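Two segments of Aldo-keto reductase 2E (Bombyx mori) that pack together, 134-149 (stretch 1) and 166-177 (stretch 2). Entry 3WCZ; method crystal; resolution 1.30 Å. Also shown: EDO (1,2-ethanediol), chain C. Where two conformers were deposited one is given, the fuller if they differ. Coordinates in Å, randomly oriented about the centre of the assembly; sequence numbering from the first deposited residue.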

# COMPACT_ATOMS: atom_id res chain seq x y z
N ILE A 134 16.27 17.73 -1.64
CA ILE A 134 16.35 17.29 -0.25
C ILE A 134 16.65 15.79 -0.18
O ILE A 134 15.98 14.98 -0.80
CB ILE A 134 15.04 17.60 0.50
CG1 ILE A 134 14.72 19.10 0.42
CG2 ILE A 134 15.13 17.16 1.97
CD1 ILE A 134 13.36 19.47 0.98
N ASP A 135 17.68 15.42 0.57
CA ASP A 135 18.02 14.03 0.78
C ASP A 135 16.91 13.36 1.60
O ASP A 135 16.46 13.89 2.61
CB ASP A 135 19.34 13.99 1.55
CG ASP A 135 19.99 12.64 1.59
OD1 ASP A 135 19.36 11.59 1.30
OD2 ASP A 135 21.20 12.61 1.94
N TYR A 136 16.47 12.19 1.14
CA TYR A 136 15.45 11.44 1.87
C TYR A 136 15.97 11.01 3.24
O TYR A 136 15.19 10.69 4.12
CB TYR A 136 14.93 10.23 1.05
CG TYR A 136 16.02 9.30 0.61
CD1 TYR A 136 16.61 8.41 1.50
CD2 TYR A 136 16.50 9.31 -0.69
CE1 TYR A 136 17.64 7.60 1.12
CE2 TYR A 136 17.55 8.51 -1.08
CZ TYR A 136 18.11 7.64 -0.18
OH TYR A 136 19.16 6.86 -0.56
N LEU A 137 17.29 11.04 3.45
CA LEU A 137 17.80 10.78 4.80
C LEU A 137 17.37 11.86 5.78
O LEU A 137 17.14 11.61 6.96
CB LEU A 137 19.33 10.66 4.83
CG LEU A 137 19.96 9.51 4.10
CD1 LEU A 137 21.45 9.63 4.28
CD2 LEU A 137 19.45 8.17 4.61
N GLU A 138 17.27 13.09 5.30
CA GLU A 138 16.76 14.17 6.12
C GLU A 138 15.28 13.97 6.45
O GLU A 138 14.83 14.14 7.58
CB GLU A 138 16.98 15.52 5.46
CG GLU A 138 16.33 16.59 6.25
CD GLU A 138 16.60 17.99 5.75
OE1 GLU A 138 17.75 18.23 5.30
OE2 GLU A 138 15.68 18.84 5.83
N THR A 139 14.52 13.59 5.43
CA THR A 139 13.10 13.36 5.62
C THR A 139 12.93 12.25 6.67
O THR A 139 12.04 12.30 7.53
CB THR A 139 12.49 12.92 4.28
OG1 THR A 139 12.92 13.83 3.25
CG2 THR A 139 10.97 12.88 4.33
N TRP A 140 13.78 11.23 6.58
CA TRP A 140 13.71 10.09 7.49
C TRP A 140 13.98 10.54 8.92
O TRP A 140 13.38 9.97 9.86
CB TRP A 140 14.67 8.98 7.05
CG TRP A 140 14.48 7.71 7.80
CD1 TRP A 140 15.34 7.16 8.70
CD2 TRP A 140 13.34 6.85 7.76
NE1 TRP A 140 14.81 6.00 9.21
CE2 TRP A 140 13.59 5.78 8.63
CE3 TRP A 140 12.13 6.89 7.06
CZ2 TRP A 140 12.67 4.75 8.82
CZ3 TRP A 140 11.22 5.88 7.27
CH2 TRP A 140 11.49 4.83 8.13
N GLN A 141 14.83 11.53 9.13
CA GLN A 141 14.98 12.02 10.47
C GLN A 141 13.70 12.65 11.01
O GLN A 141 13.35 12.45 12.17
CB GLN A 141 16.11 12.99 10.53
CG GLN A 141 16.29 13.38 11.90
CD GLN A 141 17.45 14.23 12.05
OE1 GLN A 141 18.30 14.32 11.15
NE2 GLN A 141 17.54 14.87 13.20
N GLY A 142 12.94 13.33 10.15
CA GLY A 142 11.63 13.83 10.54
C GLY A 142 10.69 12.67 10.87
O GLY A 142 9.87 12.79 11.77
N MET A 143 10.78 11.58 10.11
CA MET A 143 9.99 10.38 10.38
C MET A 143 10.35 9.80 11.75
O MET A 143 9.44 9.41 12.50
CB MET A 143 10.17 9.32 9.29
CG MET A 143 9.76 9.78 7.89
SD MET A 143 7.99 10.13 7.65
CE MET A 143 7.38 8.44 7.52
N GLN A 144 11.65 9.72 12.05
CA GLN A 144 12.12 9.23 13.35
C GLN A 144 11.57 10.11 14.46
O GLN A 144 11.14 9.60 15.49
CB GLN A 144 13.65 9.15 13.37
CG GLN A 144 14.18 8.04 12.48
CD GLN A 144 15.67 8.00 12.30
OE1 GLN A 144 16.24 6.90 12.07
NE2 GLN A 144 16.34 9.14 12.45
N ASP A 145 11.52 11.41 14.23
CA ASP A 145 10.94 12.34 15.21
C ASP A 145 9.44 12.07 15.43
O ASP A 145 8.97 12.07 16.57
CB ASP A 145 11.12 13.79 14.76
CG ASP A 145 12.58 14.26 14.71
OD1 ASP A 145 13.45 13.63 15.32
OD2 ASP A 145 12.80 15.28 14.03
N ALA A 146 8.69 11.87 14.35
CA ALA A 146 7.26 11.59 14.49
C ALA A 146 7.02 10.33 15.30
O ALA A 146 6.07 10.29 16.09
CB ALA A 146 6.61 11.45 13.14
N ARG A 147 7.86 9.32 15.11
CA ARG A 147 7.76 8.09 15.89
C ARG A 147 8.08 8.36 17.37
O ARG A 147 7.36 7.91 18.26
CB ARG A 147 8.70 7.04 15.32
CG ARG A 147 8.64 5.67 15.97
CD ARG A 147 9.95 4.94 15.57
NE ARG A 147 10.48 3.98 16.55
CZ ARG A 147 9.89 2.81 16.76
NH1 ARG A 147 8.76 2.52 16.12
NH2 ARG A 147 10.40 1.95 17.62
N GLN A 148 9.14 9.12 17.64
CA GLN A 148 9.54 9.34 19.03
C GLN A 148 8.51 10.15 19.76
O GLN A 148 8.32 9.96 20.97
CB GLN A 148 10.91 10.00 19.13
CG GLN A 148 12.08 9.17 18.66
CD GLN A 148 12.31 7.85 19.44
OE1 GLN A 148 11.67 7.55 20.47
NE2 GLN A 148 13.16 7.02 18.87
N LEU A 149 7.84 11.07 19.06
CA LEU A 149 6.73 11.81 19.63
C LEU A 149 5.45 11.02 19.87
O LEU A 149 4.52 11.53 20.49
CB LEU A 149 6.41 13.00 18.75
CG LEU A 149 7.49 14.06 18.62
CD1 LEU A 149 7.05 15.06 17.53
CD2 LEU A 149 7.78 14.78 19.93
N THR A 166 19.20 0.25 0.82
CA THR A 166 20.50 -0.01 1.45
C THR A 166 21.07 1.27 2.08
O THR A 166 21.57 1.23 3.23
CB THR A 166 21.47 -0.59 0.39
OG1 THR A 166 20.99 -1.86 -0.01
CG2 THR A 166 22.90 -0.72 0.92
N ARG A 167 21.00 2.39 1.37
CA ARG A 167 21.56 3.63 1.89
C ARG A 167 20.80 4.07 3.12
O ARG A 167 21.38 4.55 4.10
CB ARG A 167 21.52 4.71 0.82
CG ARG A 167 22.11 6.04 1.24
CD ARG A 167 22.45 6.91 0.03
NE ARG A 167 22.99 8.21 0.44
CZ ARG A 167 22.24 9.25 0.76
NH1 ARG A 167 20.91 9.21 0.73
NH2 ARG A 167 22.83 10.39 1.14
N LEU A 168 19.48 3.95 3.07
CA LEU A 168 18.66 4.34 4.19
C LEU A 168 18.98 3.49 5.40
O LEU A 168 19.19 4.05 6.49
CB LEU A 168 17.16 4.26 3.80
CG LEU A 168 16.17 4.66 4.88
CD1 LEU A 168 16.45 6.08 5.33
CD2 LEU A 168 14.73 4.53 4.39
N VAL A 169 19.11 2.17 5.23
CA VAL A 169 19.44 1.26 6.32
C VAL A 169 20.82 1.57 6.92
O VAL A 169 20.99 1.56 8.14
CB VAL A 169 19.37 -0.22 5.86
CG1 VAL A 169 19.94 -1.12 6.92
CG2 VAL A 169 17.92 -0.59 5.54
N SER A 170 21.80 1.84 6.07
CA SER A 170 23.16 2.08 6.53
C SER A 170 23.34 3.43 7.23
O SER A 170 24.32 3.60 7.95
CB SER A 170 24.13 2.01 5.37
OG SER A 170 24.20 0.67 4.90
N ASN A 171 22.41 4.35 7.04
CA ASN A 171 22.60 5.71 7.49
C ASN A 171 21.53 6.23 8.38
O ASN A 171 21.45 7.44 8.59
CB ASN A 171 22.79 6.65 6.30
CG ASN A 171 24.07 6.39 5.56
OD1 ASN A 171 25.15 6.84 6.01
ND2 ASN A 171 24.00 5.69 4.44
N SER A 172 20.77 5.33 9.00
CA SER A 172 19.74 5.72 9.97
C SER A 172 19.78 4.78 11.17
O SER A 172 20.33 3.68 11.06
CB SER A 172 18.34 5.74 9.35
OG SER A 172 17.93 4.47 8.94
N TYR A 173 19.17 5.18 12.27
CA TYR A 173 19.22 4.34 13.47
C TYR A 173 18.05 3.40 13.53
O TYR A 173 18.11 2.37 14.20
CB TYR A 173 19.26 5.14 14.76
CG TYR A 173 17.91 5.61 15.25
CD1 TYR A 173 17.00 4.74 15.85
CD2 TYR A 173 17.55 6.94 15.11
CE1 TYR A 173 15.76 5.20 16.30
CE2 TYR A 173 16.33 7.41 15.55
CZ TYR A 173 15.44 6.53 16.15
OH TYR A 173 14.24 7.04 16.58
N ILE A 174 16.98 3.72 12.83
CA ILE A 174 15.91 2.75 12.69
C ILE A 174 15.54 2.53 11.24
O ILE A 174 15.25 3.49 10.54
CB ILE A 174 14.75 3.21 13.46
CG1 ILE A 174 13.58 2.25 13.26
CG2 ILE A 174 14.33 4.52 13.05
CD1 ILE A 174 12.52 2.42 14.31
N ARG A 175 15.56 1.29 10.77
CA ARG A 175 15.21 1.03 9.38
C ARG A 175 13.69 0.99 9.25
O ARG A 175 12.95 0.86 10.23
CB ARG A 175 15.88 -0.23 8.82
CG ARG A 175 15.26 -1.48 9.27
CD ARG A 175 16.09 -2.71 8.91
NE ARG A 175 17.43 -2.64 9.52
CZ ARG A 175 18.41 -3.50 9.30
NH1 ARG A 175 18.26 -4.53 8.48
NH2 ARG A 175 19.57 -3.31 9.91
N PRO A 176 13.22 1.22 8.03
CA PRO A 176 11.79 1.19 7.79
C PRO A 176 11.20 -0.17 8.16
O PRO A 176 11.87 -1.20 7.99
CB PRO A 176 11.68 1.48 6.29
CG PRO A 176 13.00 1.28 5.74
CD PRO A 176 13.98 1.50 6.81
N VAL A 177 9.98 -0.18 8.68
CA VAL A 177 9.28 -1.46 8.88
C VAL A 177 8.79 -2.05 7.57
O VAL A 177 8.67 -3.27 7.46
CB VAL A 177 8.05 -1.34 9.82
CG1 VAL A 177 8.48 -0.99 11.24
CG2 VAL A 177 7.02 -0.32 9.30
C1 EDO C . 18.57 -0.54 12.49
O1 EDO C . 18.66 -0.62 11.05
C2 EDO C . 17.41 -1.40 12.99
O2 EDO C . 16.17 -0.73 12.68

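Asp135 does two jobs with one carboxylate: it caps its own helix and anchors the neighbouring one. Its OD1 accepts from Leu137 N at 3.0 Å, the N-cap bond that satisfies an amide in the first turn of helix 136-148, and the same OD1 takes a hydrogen bond from Arg167 NH1 at 2.9 Å. Beside it, Asp135 OD2 receives Arg167 NH2, also at 2.9 Å. Both arginine bonds are nearly straight, so carboxylate and guanidinium meet as a two-pronged salt bridge, in which charge attraction adds to directed bonding. Tyr136 OH lies near the guanidinium plane as well, and Arg167 NH1 gives it a weak hydrogen bond of 3.2 Å, while Leu137 CD1 covers one face of the group.

The two helices are not close-packed: the axes of 136-148 and 166-170 come no nearer than 10.6 Å and run at 52° to each other. Long side chains bridge the gap, and once helix 166-170 gives way to loop, the chain passes Trp140 and Gln144, and Pro176 comes back to Trp140. Leu137 and Leu168 are nearest neighbours by CA at the start, Gln144 and Ile174 further on. Two side chains bond back to carbonyls of the second helix as it ends, Asn171 ND2 to Arg167 O at 2.9 Å and Ser172 OG to Leu168 O at 2.8 Å.

Apolar packing centres on Leu168. Its CA-to-CB bond points sideways, but with chi1 t and chi2 p its end comes nearer the first helix, where CD1 lies 3.7 Å from Leu137 CD2. The same methyl sits over one face of the Trp140 indole, 3.8 Å from the centroid of the five-membered ring, a CH-pi contact. Trp140, which has the largest area covered by the other stretch, combines this with polar bonding: its NE1 donates to Ile174 O at 2.9 Å, near the ring plane, giving the buried indole nitrogen a backbone acceptor. At the six-membered ring, Trp140 CH2 meets Pro176 CB at 3.8 Å.

One turn on, Gln144 points toward the loop and turns its carbonyl oxygen to two successive amides. Tyr173 N and Ile174 N both donate to Gln144 OE1 at 3.4 Å; each bond is weak, but together they tie the loop backbone to the helix. That oxygen also lies over one face of the Tyr173 ring, 3.3 Å from Tyr173 CD2. Further along, the Arg147 guanidinium offers a flat face to Ile174, with Ile174 CD1 3.4 Å from Arg147 NE. At the exposed end, Gln148 NE2 donates to Tyr173 OH over a very short 2.5 Å; Tyr173 was deposited in two conformers, of which one is given.

Arg175 points away from the first helix and instead binds 1,2-ethanediol, probably from the crystallisation liquor: Arg175 N donates to EDO O2 and Arg175 NE to EDO O1, both at 2.8 Å. In all, the two stretches bury 761 Å² between them, counting both sides.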